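Local structure of 4-oxalocrotonase tautomerase isozyme (4FDX) at residues E25-T30 against D36-L41; M5-G10 against E14-A19; P1-N6 against A21-A26. The protein is a small hexameric enzyme of the tautomerase family, in the clan of macrophage migration inhibitory factor, built around a beta-alpha-beta unit. All coordinates share one frame; numbering follows the deposited sequence.

The three contacts follow helix 13-31 along the parallel strands 2-8 and 39-45 of one beta-alpha-beta unit. Contact 2 lies near the first turns of the helix, contact 3 farther along and contact 1 toward its end. The centres of contacts 2 and 3 are about 11 Å apart, those of contacts 1 and 3 about 5 Å, and those of contacts 1 and 2 about 16 Å. Both segments of contact 2 precede those of contact 1, while contact 3 starts at the amino terminus, sharing Met5 and Asn6 with contact 2 and Glu25 and Ala26 with contact 1. Each also touches the third subunit, so the elements packed within the chain also take part in the subunit interface.

Contact 1: residues E25-T30 against D36-L41; sequences EAVVRT and DQVRIL
Val27 and Val38 meet methyl to methyl; the flat groups stand aside from this touch and bond within or next to their own segments. In the helix the carbonyl of Ala26 is used on both faces of its plane: the hydroxyl OG1 of Thr30 donates to Ala26 O at 2.8 Å from one, with a C=O...O angle of 137°, and Thr30 N reaches the same Ala26 O at 3.1 Å from the other. In the following segment the guanidinium of Arg39 turns back on its own chain, where NH1 of Arg39 gives a bent bond of 3.0 Å to Asp36 O, an acceptor lying 27° out of the guanidinium plane. The carboxylate of Asp36 in turn forms a salt bridge with Arg34, and Gln37 OE1 accepts from the backbone N of the same arginine.

The contact itself is small. CB of Val38 is aimed at the helix; the CA atoms of Val27 and Val38 are 7.5 Å apart. Because CG1 of Val38 is anti to the backbone N (chi1 -174°), CG2 falls beside that nitrogen and becomes the leading branch: it lies 3.7 Å from CG1 of Val27 and 4.2 Å from CG2 of Val28. One methyl thus bridges two consecutive helical residues, while Val38 CG1 makes a second touch of 4.1 Å on Val27 CG1.

Pro1, Val33 and Ile3 also pack on Val27, as does Ile23 of the third subunit. The join rests on van der Waals contact between apolar methyls. The polar bonds stay on one side or the other and none crosses, so it is the meeting of branched methyls that seats the entry to strand 39-45 on the end of the helix.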
loop_
_atom_site.group_PDB
_atom_site.type_symbol
_atom_site.label_atom_id
_atom_site.label_comp_id
_atom_site.label_asym_id
_atom_site.label_seq_id
_atom_site.Cartn_x
_atom_site.Cartn_y
_atom_site.Cartn_z
ATOM N N GLU B 25 -12.171 9.650 14.577
ATOM C CA GLU B 25 -12.141 10.436 15.818
ATOM C C GLU B 25 -10.909 10.111 16.678
ATOM O O GLU B 25 -10.370 11.058 17.299
ATOM C CB GLU B 25 -13.472 10.202 16.548
ATOM C CG GLU B 25 -14.671 10.803 15.797
ATOM C CD GLU B 25 -14.547 12.287 15.381
ATOM O OE1 GLU B 25 -13.844 13.092 16.034
ATOM O OE2 GLU B 25 -15.140 12.666 14.353
ATOM N N ALA B 26 -10.423 8.863 16.652
ATOM C CA ALA B 26 -9.179 8.469 17.352
ATOM C C ALA B 26 -8.018 9.298 16.815
ATOM O O ALA B 26 -7.215 9.794 17.595
ATOM C CB ALA B 26 -8.904 6.963 17.196
ATOM N N VAL B 27 -7.973 9.487 15.487
ATOM C CA VAL B 27 -6.836 10.175 14.802
ATOM C C VAL B 27 -6.968 11.691 15.097
ATOM O O VAL B 27 -5.984 12.320 15.483
ATOM C CB VAL B 27 -6.899 9.853 13.302
ATOM C CG1 VAL B 27 -5.998 10.822 12.506
ATOM C CG2 VAL B 27 -6.382 8.431 13.105
ATOM N N VAL B 28 -8.181 12.237 14.927
ATOM C CA VAL B 28 -8.431 13.654 15.225
ATOM C C VAL B 28 -7.908 13.979 16.647
ATOM O O VAL B 28 -7.151 14.949 16.826
ATOM C CB VAL B 28 -9.935 13.924 15.083
ATOM C CG1 VAL B 28 -10.284 15.326 15.657
ATOM C CG2 VAL B 28 -10.354 13.928 13.624
ATOM N N ARG B 29 -8.245 13.148 17.642
ATOM C CA ARG B 29 -7.971 13.471 19.046
ATOM C C ARG B 29 -6.512 13.353 19.362
ATOM O O ARG B 29 -5.937 14.250 20.000
ATOM C CB ARG B 29 -8.814 12.581 19.956
ATOM C CG ARG B 29 -8.481 12.961 21.394
ATOM C CD ARG B 29 -9.256 12.127 22.407
ATOM N NE ARG B 29 -9.055 10.683 22.282
ATOM C CZ ARG B 29 -9.828 9.879 21.549
ATOM N NH1 ARG B 29 -10.821 10.367 20.797
ATOM N NH2 ARG B 29 -9.574 8.589 21.527
ATOM N N THR B 30 -5.855 12.306 18.884
ATOM C CA THR B 30 -4.483 11.962 19.270
ATOM C C THR B 30 -3.428 12.679 18.414
ATOM O O THR B 30 -2.268 12.890 18.898
ATOM C CB THR B 30 -4.177 10.454 19.184
ATOM O OG1 THR B 30 -4.413 9.954 17.859
ATOM C CG2 THR B 30 -5.043 9.722 20.174
ATOM N N ASP B 36 -11.709 16.667 8.328
ATOM C CA ASP B 36 -11.568 16.705 6.876
ATOM C C ASP B 36 -10.114 16.420 6.438
ATOM O O ASP B 36 -9.902 16.333 5.170
ATOM C CB ASP B 36 -12.028 18.112 6.349
ATOM C CG ASP B 36 -11.150 19.224 6.938
ATOM O OD1 ASP B 36 -9.921 19.199 6.702
ATOM O OD2 ASP B 36 -11.643 20.090 7.690
ATOM N N GLN B 37 -9.124 16.288 7.373
ATOM C CA GLN B 37 -7.751 15.908 6.975
ATOM C C GLN B 37 -7.568 14.386 7.097
ATOM O O GLN B 37 -6.440 13.891 6.942
ATOM C CB GLN B 37 -6.701 16.599 7.828
ATOM C CG GLN B 37 -6.686 18.151 7.662
ATOM C CD GLN B 37 -5.733 18.768 8.721
ATOM O OE1 GLN B 37 -6.126 19.079 9.840
ATOM N NE2 GLN B 37 -4.485 18.869 8.366
ATOM N N VAL B 38 -8.659 13.671 7.478
ATOM C CA VAL B 38 -8.530 12.213 7.760
ATOM C C VAL B 38 -9.282 11.396 6.726
ATOM O O VAL B 38 -10.513 11.504 6.622
ATOM C CB VAL B 38 -9.016 11.827 9.164
ATOM C CG1 VAL B 38 -8.718 10.353 9.445
ATOM C CG2 VAL B 38 -8.252 12.681 10.172
ATOM N N ARG B 39 -8.518 10.646 5.920
ATOM C CA ARG B 39 -9.162 9.770 4.915
ATOM C C ARG B 39 -8.859 8.294 5.218
ATOM O O ARG B 39 -7.779 7.971 5.706
ATOM C CB ARG B 39 -8.622 10.104 3.525
ATOM C CG ARG B 39 -9.204 11.439 3.046
ATOM C CD ARG B 39 -8.392 11.954 1.840
ATOM N NE ARG B 39 -9.172 13.078 1.300
ATOM C CZ ARG B 39 -9.326 14.226 1.948
ATOM N NH1 ARG B 39 -8.671 14.526 3.052
ATOM N NH2 ARG B 39 -10.105 15.174 1.395
ATOM N N ILE B 40 -9.884 7.440 5.129
ATOM C CA ILE B 40 -9.663 6.027 5.326
ATOM C C ILE B 40 -10.073 5.306 4.048
ATOM O O ILE B 40 -11.182 5.590 3.428
ATOM C CB ILE B 40 -10.577 5.521 6.501
ATOM C CG1 ILE B 40 -10.222 6.342 7.768
ATOM C CG2 ILE B 40 -10.268 4.021 6.691
ATOM C CD1 ILE B 40 -10.990 6.002 9.000
ATOM N N LEU B 41 -9.239 4.333 3.667
ATOM C CA LEU B 41 -9.508 3.493 2.482
ATOM C C LEU B 41 -9.623 2.081 3.071
ATOM O O LEU B 41 -8.710 1.676 3.799
ATOM C CB LEU B 41 -8.291 3.504 1.499
ATOM C CG LEU B 41 -8.108 4.824 0.787
ATOM C CD1 LEU B 41 -7.925 6.094 1.634
ATOM C CD2 LEU B 41 -6.942 4.611 -0.136
#

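Contact 2: residues M5-G10 against E14-A19; sequences MNLLEG and EQKRNA
Met5 reaches Ala19 only with the last atom of its chain. CB of Met5 points at the helix but is still 7.2 Å from CB of Ala19. CG, anti to the backbone N (chi1 171°), carries the chain outward and lies 3.7 Å from CD2 of Leu7, two residues along on the same strand face. SD stays beside that methyl, 3.8 Å from Leu7 CD2, before the chain bends about the CG-SD bond (chi3 66°). The bend delivers CE to within 4.1 Å of the methyl CB of Ala19. One step down, Leu7 sends CD1 to the aliphatic part of Lys16, 4.4 Å from its CG, a looser touch. The charged end of Lys16 is engaged separately: NZ forms a salt bridge with Glu44 and a hydrogen bond with His49 of the second subunit.

Strand 2-8 thus packs on the early turns of helix 13-31. Its backbone pairs with strand 39-45, whose Ile42 also packs against Met5, while Thr30 of the third subunit adjoins Ala19.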
loop_
_atom_site.group_PDB
_atom_site.type_symbol
_atom_site.label_atom_id
_atom_site.label_comp_id
_atom_site.label_asym_id
_atom_site.label_seq_id
_atom_site.Cartn_x
_atom_site.Cartn_y
_atom_site.Cartn_z
ATOM N N MET B 5 -7.060 0.443 5.709
ATOM C CA MET B 5 -7.423 -0.640 6.615
ATOM C C MET B 5 -7.694 -1.861 5.755
ATOM O O MET B 5 -8.592 -1.874 4.949
ATOM C CB MET B 5 -8.616 -0.204 7.451
ATOM C CG MET B 5 -9.071 -1.472 8.203
ATOM S SD MET B 5 -10.135 -1.048 9.608
ATOM C CE MET B 5 -11.513 -0.393 8.800
ATOM N N ASN B 6 -6.918 -2.923 6.005
ATOM C CA ASN B 6 -7.086 -4.216 5.290
ATOM C C ASN B 6 -7.802 -5.153 6.270
ATOM O O ASN B 6 -7.326 -5.332 7.424
ATOM C CB ASN B 6 -5.687 -4.755 4.944
ATOM C CG ASN B 6 -4.845 -3.758 4.130
ATOM O OD1 ASN B 6 -4.968 -3.657 2.931
ATOM N ND2 ASN B 6 -4.003 -2.973 4.816
ATOM N N LEU B 7 -8.939 -5.679 5.810
ATOM C CA LEU B 7 -9.878 -6.486 6.612
ATOM C C LEU B 7 -10.159 -7.689 5.818
ATOM O O LEU B 7 -10.322 -7.575 4.608
ATOM C CB LEU B 7 -11.345 -5.856 6.703
ATOM C CG LEU B 7 -11.570 -4.501 7.288
ATOM C CD1 LEU B 7 -13.042 -4.235 7.440
ATOM C CD2 LEU B 7 -10.985 -4.611 8.681
ATOM N N LEU B 8 -10.396 -8.832 6.489
ATOM C CA LEU B 8 -11.073 -9.945 5.786
ATOM C C LEU B 8 -12.512 -9.597 5.359
ATOM O O LEU B 8 -13.199 -8.828 6.073
ATOM C CB LEU B 8 -11.168 -11.206 6.663
ATOM C CG LEU B 8 -9.891 -11.864 7.002
ATOM C CD1 LEU B 8 -10.179 -13.022 7.978
ATOM C CD2 LEU B 8 -9.364 -12.455 5.709
ATOM N N GLU B 9 -12.952 -10.121 4.223
ATOM C CA GLU B 9 -14.346 -10.018 3.633
ATOM C C GLU B 9 -15.384 -10.433 4.618
ATOM O O GLU B 9 -15.115 -11.215 5.529
ATOM C CB GLU B 9 -14.553 -10.903 2.399
ATOM C CG GLU B 9 -13.894 -10.395 1.131
ATOM C CD GLU B 9 -14.140 -11.244 -0.082
ATOM O OE1 GLU B 9 -14.639 -12.370 0.063
ATOM O OE2 GLU B 9 -13.825 -10.759 -1.203
ATOM N N GLY B 10 -16.594 -9.902 4.398
ATOM C CA GLY B 10 -17.742 -10.453 5.122
ATOM C C GLY B 10 -18.386 -9.590 6.164
ATOM O O GLY B 10 -19.496 -9.916 6.574
ATOM N N GLU B 14 -22.687 -1.669 8.483
ATOM C CA GLU B 14 -22.721 -0.933 9.775
ATOM C C GLU B 14 -21.430 -1.000 10.532
ATOM O O GLU B 14 -21.001 0.034 11.062
ATOM C CB GLU B 14 -23.783 -1.463 10.732
ATOM C CG GLU B 14 -25.171 -0.973 10.434
ATOM C CD GLU B 14 -25.904 -1.822 9.388
ATOM O OE1 GLU B 14 -25.358 -2.848 8.894
ATOM O OE2 GLU B 14 -27.021 -1.391 9.023
ATOM N N GLN B 15 -20.788 -2.159 10.577
ATOM C CA GLN B 15 -19.544 -2.285 11.325
ATOM C C GLN B 15 -18.450 -1.483 10.638
ATOM O O GLN B 15 -17.673 -0.793 11.286
ATOM C CB GLN B 15 -19.079 -3.753 11.338
ATOM C CG GLN B 15 -19.673 -4.562 12.422
ATOM C CD GLN B 15 -19.270 -6.019 12.298
ATOM O OE1 GLN B 15 -19.453 -6.643 11.229
ATOM N NE2 GLN B 15 -18.694 -6.561 13.373
ATOM N N LYS B 16 -18.398 -1.548 9.314
ATOM C CA LYS B 16 -17.398 -0.742 8.534
ATOM C C LYS B 16 -17.649 0.744 8.836
ATOM O O LYS B 16 -16.697 1.523 9.016
ATOM C CB LYS B 16 -17.527 -1.049 7.023
ATOM C CG LYS B 16 -17.033 -2.459 6.634
ATOM C CD LYS B 16 -17.564 -2.691 5.232
ATOM C CE LYS B 16 -17.149 -4.003 4.644
ATOM N NZ LYS B 16 -17.609 -4.032 3.239
ATOM N N ARG B 17 -18.914 1.200 8.820
ATOM C CA ARG B 17 -19.225 2.626 9.064
ATOM C C ARG B 17 -18.833 3.000 10.499
ATOM O O ARG B 17 -18.233 4.084 10.715
ATOM C CB ARG B 17 -20.720 2.867 8.876
ATOM C CG ARG B 17 -21.120 2.914 7.370
ATOM C CD ARG B 17 -22.592 3.325 7.324
ATOM N NE ARG B 17 -23.087 3.029 5.997
ATOM C CZ ARG B 17 -24.396 2.750 5.776
ATOM N NH1 ARG B 17 -25.274 2.765 6.808
ATOM N NH2 ARG B 17 -24.833 2.412 4.548
ATOM N N ASN B 18 -19.120 2.135 11.459
ATOM C CA ASN B 18 -18.699 2.453 12.853
ATOM C C ASN B 18 -17.182 2.492 12.974
ATOM O O ASN B 18 -16.686 3.402 13.620
ATOM C CB ASN B 18 -19.268 1.434 13.862
ATOM C CG ASN B 18 -20.807 1.500 13.926
ATOM O OD1 ASN B 18 -21.414 2.545 13.680
ATOM N ND2 ASN B 18 -21.449 0.344 14.344
ATOM N N ALA B 19 -16.482 1.545 12.324
ATOM C CA ALA B 19 -15.000 1.614 12.354
ATOM C C ALA B 19 -14.463 2.908 11.758
ATOM O O ALA B 19 -13.538 3.479 12.306
ATOM C CB ALA B 19 -14.449 0.361 11.623
#

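Contact 3: residues P1-N6 against A21-A26; sequences PIIQMN and AAITEA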
loop_
_atom_site.group_PDB
_atom_site.type_symbol
_atom_site.label_atom_id
_atom_site.label_comp_id
_atom_site.label_asym_id
_atom_site.label_seq_id
_atom_site.Cartn_x
_atom_site.Cartn_y
_atom_site.Cartn_z
ATOM N N PRO B 1 -3.960 12.844 7.709
ATOM C CA PRO B 1 -3.533 11.446 7.729
ATOM C C PRO B 1 -4.334 10.632 6.742
ATOM O O PRO B 1 -5.529 10.835 6.609
ATOM C CB PRO B 1 -3.727 11.046 9.224
ATOM C CG PRO B 1 -3.441 12.357 9.937
ATOM C CD PRO B 1 -4.059 13.403 9.076
ATOM N N ILE B 2 -3.669 9.718 6.078
ATOM C CA ILE B 2 -4.398 8.753 5.173
ATOM C C ILE B 2 -4.224 7.344 5.698
ATOM O O ILE B 2 -3.046 6.892 5.866
ATOM C CB ILE B 2 -3.806 8.829 3.794
ATOM C CG1 ILE B 2 -4.174 10.230 3.251
ATOM C CG2 ILE B 2 -4.376 7.718 2.894
ATOM C CD1 ILE B 2 -3.399 10.719 2.039
ATOM N N ILE B 3 -5.337 6.653 5.972
ATOM C CA ILE B 3 -5.302 5.349 6.687
ATOM C C ILE B 3 -5.795 4.304 5.693
ATOM O O ILE B 3 -6.849 4.495 5.113
ATOM C CB ILE B 3 -6.156 5.425 7.925
ATOM C CG1 ILE B 3 -5.483 6.487 8.850
ATOM C CG2 ILE B 3 -6.331 3.996 8.502
ATOM C CD1 ILE B 3 -6.416 6.904 9.903
ATOM N N GLN B 4 -5.022 3.240 5.443
ATOM C CA GLN B 4 -5.556 2.075 4.719
ATOM C C GLN B 4 -5.835 0.938 5.704
ATOM O O GLN B 4 -5.001 0.607 6.484
ATOM C CB GLN B 4 -4.622 1.575 3.620
ATOM C CG GLN B 4 -4.425 2.644 2.548
ATOM C CD GLN B 4 -3.039 2.642 1.892
ATOM O OE1 GLN B 4 -2.022 3.092 2.495
ATOM N NE2 GLN B 4 -3.003 2.174 0.637
ATOM N N MET B 5 -7.060 0.443 5.709
ATOM C CA MET B 5 -7.423 -0.640 6.615
ATOM C C MET B 5 -7.694 -1.861 5.755
ATOM O O MET B 5 -8.592 -1.874 4.949
ATOM C CB MET B 5 -8.616 -0.204 7.451
ATOM C CG MET B 5 -9.071 -1.472 8.203
ATOM S SD MET B 5 -10.135 -1.048 9.608
ATOM C CE MET B 5 -11.513 -0.393 8.800
ATOM N N ASN B 6 -6.918 -2.923 6.005
ATOM C CA ASN B 6 -7.086 -4.216 5.290
ATOM C C ASN B 6 -7.802 -5.153 6.270
ATOM O O ASN B 6 -7.326 -5.332 7.424
ATOM C CB ASN B 6 -5.687 -4.755 4.944
ATOM C CG ASN B 6 -4.845 -3.758 4.130
ATOM O OD1 ASN B 6 -4.968 -3.657 2.931
ATOM N ND2 ASN B 6 -4.003 -2.973 4.816
ATOM N N ALA B 21 -15.902 5.856 11.512
ATOM C CA ALA B 21 -16.091 6.958 12.451
ATOM C C ALA B 21 -15.199 6.915 13.675
ATOM O O ALA B 21 -14.645 7.950 14.028
ATOM C CB ALA B 21 -17.585 6.944 12.888
ATOM N N ALA B 22 -15.009 5.724 14.256
ATOM C CA ALA B 22 -14.230 5.576 15.450
ATOM C C ALA B 22 -12.758 5.797 15.168
ATOM O O ALA B 22 -12.072 6.499 15.913
ATOM C CB ALA B 22 -14.519 4.196 16.039
ATOM N N ILE B 23 -12.285 5.250 14.045
ATOM C CA ILE B 23 -10.853 5.480 13.688
ATOM C C ILE B 23 -10.606 6.954 13.434
ATOM O O ILE B 23 -9.592 7.528 13.858
ATOM C CB ILE B 23 -10.406 4.586 12.471
ATOM C CG1 ILE B 23 -10.412 3.118 12.912
ATOM C CG2 ILE B 23 -9.012 5.005 11.946
ATOM C CD1 ILE B 23 -10.334 2.114 11.737
ATOM N N THR B 24 -11.505 7.594 12.711
ATOM C CA THR B 24 -11.334 9.029 12.392
ATOM C C THR B 24 -11.230 9.858 13.654
ATOM O O THR B 24 -10.297 10.609 13.796
ATOM C CB THR B 24 -12.505 9.513 11.519
ATOM O OG1 THR B 24 -12.424 8.775 10.243
ATOM C CG2 THR B 24 -12.361 10.980 11.183
ATOM N N GLU B 25 -12.171 9.650 14.577
ATOM C CA GLU B 25 -12.141 10.436 15.818
ATOM C C GLU B 25 -10.909 10.111 16.678
ATOM O O GLU B 25 -10.370 11.058 17.299
ATOM C CB GLU B 25 -13.472 10.202 16.548
ATOM C CG GLU B 25 -14.671 10.803 15.797
ATOM C CD GLU B 25 -14.547 12.287 15.381
ATOM O OE1 GLU B 25 -13.844 13.092 16.034
ATOM O OE2 GLU B 25 -15.140 12.666 14.353
ATOM N N ALA B 26 -10.423 8.863 16.652
ATOM C CA ALA B 26 -9.179 8.469 17.352
ATOM C C ALA B 26 -8.018 9.298 16.815
ATOM O O ALA B 26 -7.215 9.794 17.595
ATOM C CB ALA B 26 -8.904 6.963 17.196
#
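Ile3 and Ile23 sit where segments 1-6 and 21-26, on strand 2-8 and helix 13-31, come nearest, their CA atoms 8.9 Å apart, with no backbone hydrogen bond between the two. Both isoleucines direct CB at the opposite segment, and what joins them is a meeting of branches. Ile23 is the helix residue that does the touching, and its two arms go to different strand residues. CG2, the short arm, is anti to the backbone N and rests 3.8 Å from CD1 of Ile3. The long arm, with CG1 anti to the carbonyl carbon (chi1 -67°), extends its CD1 toward Met5, coming 3.8 Å from SD and 4.0 Å from CE of that residue.

Ile3 holds nearly the same conformation as Ile23, but it offers the other kind of branch: its extended CD1 arm meets the short arm of Ile23. Ile3 and Met5, two apart in the strand, thus present their ends on one face, and the fork of Ile23 engages both. The same tip of Met5 also meets Ala19, one helical turn earlier.

All three residues are buried, and apolar neighbours add to the contact: Val27 packs on Ile3, and Ile40 of the adjacent strand on Ile23. The third subunit packs on the same residues, with its own Ile3 on Ile3 and its Val27 on Ile23, while its strand pairs antiparallel with residues 2-6 and prolongs the sheet. Aliphatic packing of a first strand on the helix that runs back across it belongs to the beta-alpha-beta unit, here that of the tautomerase fold, whose sheet continues from one subunit into the next.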